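Local coordinates for polyhedrin (Operophtera brumata cypovirus 19, PDB 5A99), which crystallises in infected insect cells to form the polyhedra that occlude cypovirus particles, probably protecting them in the environment, at residues 101-104 with 105-109. Sequence-based numbering, arbitrary orientation.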
loop_
_atom_site.group_PDB
_atom_site.type_symbol
_atom_site.label_atom_id
_atom_site.label_comp_id
_atom_site.label_asym_id
_atom_site.label_seq_id
_atom_site.Cartn_x
_atom_site.Cartn_y
_atom_site.Cartn_z
ATOM N N HIS A 101 -27.392 -1.640 -15.741
ATOM C CA HIS A 101 -27.070 -0.353 -15.142
ATOM C C HIS A 101 -25.928 0.325 -15.885
ATOM O O HIS A 101 -24.814 -0.222 -15.969
ATOM C CB HIS A 101 -26.687 -0.533 -13.670
ATOM C CG HIS A 101 -27.741 -1.194 -12.838
ATOM N ND1 HIS A 101 -27.489 -2.319 -12.082
ATOM C CD2 HIS A 101 -29.043 -0.880 -12.619
ATOM C CE1 HIS A 101 -28.590 -2.679 -11.449
ATOM N NE2 HIS A 101 -29.549 -1.821 -11.757
ATOM N N ASP A 102 -26.198 1.518 -16.415
ATOM C CA ASP A 102 -25.160 2.337 -17.044
ATOM C C ASP A 102 -24.223 2.930 -16.003
ATOM O O ASP A 102 -23.012 3.007 -16.212
ATOM C CB ASP A 102 -25.779 3.501 -17.804
ATOM C CG ASP A 102 -26.024 3.190 -19.261
ATOM O OD1 ASP A 102 -25.550 2.136 -19.742
ATOM O OD2 ASP A 102 -26.672 4.019 -19.933
ATOM N N LYS A 103 -24.817 3.394 -14.905
ATOM C CA LYS A 103 -24.081 4.013 -13.826
ATOM C C LYS A 103 -24.531 3.390 -12.524
ATOM O O LYS A 103 -25.659 2.898 -12.415
ATOM C CB LYS A 103 -24.333 5.520 -13.793
ATOM C CG LYS A 103 -23.974 6.249 -15.089
ATOM C CD LYS A 103 -23.862 7.751 -14.879
ATOM C CE LYS A 103 -23.947 8.525 -16.190
ATOM N NZ LYS A 103 -23.343 7.802 -17.350
ATOM N N GLY A 104 -23.650 3.407 -11.533
ATOM C CA GLY A 104 -23.962 2.826 -10.246
ATOM C C GLY A 104 -24.434 3.876 -9.271
ATOM O O GLY A 104 -23.938 5.007 -9.271
ATOM N N MET A 105 -25.407 3.502 -8.446
ATOM C CA MET A 105 -25.836 4.344 -7.340
ATOM C C MET A 105 -24.664 4.595 -6.401
ATOM O O MET A 105 -24.646 5.584 -5.672
ATOM C CB MET A 105 -26.965 3.664 -6.575
ATOM C CG MET A 105 -28.248 3.548 -7.350
ATOM S SD MET A 105 -28.688 5.100 -8.170
ATOM C CE MET A 105 -30.359 4.712 -8.694
ATOM N N ASN A 106 -23.678 3.701 -6.441
ATOM C CA ASN A 106 -22.535 3.772 -5.535
ATOM C C ASN A 106 -21.456 4.735 -6.010
ATOM O O ASN A 106 -20.503 4.995 -5.287
ATOM C CB ASN A 106 -21.923 2.369 -5.321
ATOM C CG ASN A 106 -21.533 1.682 -6.637
ATOM O OD1 ASN A 106 -22.060 2.009 -7.703
ATOM N ND2 ASN A 106 -20.618 0.714 -6.556
ATOM N N GLU A 107 -21.606 5.253 -7.223
ATOM C CA GLU A 107 -20.566 6.081 -7.837
ATOM C C GLU A 107 -20.705 7.563 -7.495
ATOM O O GLU A 107 -21.812 8.075 -7.376
ATOM C CB GLU A 107 -20.602 5.922 -9.356
ATOM C CG GLU A 107 -20.284 4.515 -9.862
ATOM C CD GLU A 107 -20.198 4.476 -11.372
ATOM O OE1 GLU A 107 -21.254 4.555 -12.026
ATOM O OE2 GLU A 107 -19.076 4.393 -11.909
ATOM N N PRO A 108 -19.567 8.259 -7.370
ATOM C CA PRO A 108 -19.526 9.679 -7.012
ATOM C C PRO A 108 -19.991 10.555 -8.170
ATOM O O PRO A 108 -19.805 10.212 -9.340
ATOM C CB PRO A 108 -18.041 9.918 -6.707
ATOM C CG PRO A 108 -17.324 8.927 -7.573
ATOM C CD PRO A 108 -18.221 7.715 -7.628
ATOM N N VAL A 109 -20.607 11.679 -7.833
ATOM C CA VAL A 109 -21.055 12.635 -8.826
ATOM C C VAL A 109 -19.925 13.573 -9.227
ATOM O O VAL A 109 -19.784 13.955 -10.390
ATOM C CB VAL A 109 -22.215 13.474 -8.260
ATOM C CG1 VAL A 109 -22.709 14.472 -9.297
ATOM C CG2 VAL A 109 -23.333 12.568 -7.813
#
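Gly104 and Glu107 are joined twice, once through the backbone and once through the glutamate side chain. In the backbone bond, Glu107 N donates to Gly104 O at 3.1 Å, which closes a type I beta turn from Gly104 to Glu107 with Met105 and Asn106 at its two central positions. Gly104 O also accepts a hydrogen bond from Lys42 NZ.

The side-chain bond runs back over the same turn. Gly104 N meets Glu107 OE1 at 2.7 Å on the anti side of the carboxylate; the bond is almost straight at the hydrogen (176°), although the N-H lies 29° out of the carboxylate plane. With CG beside its own backbone N (chi1 -64°) and the chain extended beyond, Glu107 reaches the start of the turn it ends. The turn lies in the loop that leads from helix 81-92 to strand 110-116, an inner strand of the larger antiparallel sheet. The other carboxylate oxygen, OE2, is hydrogen-bonded to His182 ND1 and Trp63 NE1, so partners at both oxygens restrict rotation of this buried group.

Two close non-bonded approaches accompany the bonds. Asn106 OD1 lies against Gly104 CA at 3.3 Å and is also close to the carbonyl carbon, Gly104 C, while Lys103 CA approaches Glu107 OE1 at 3.4 Å.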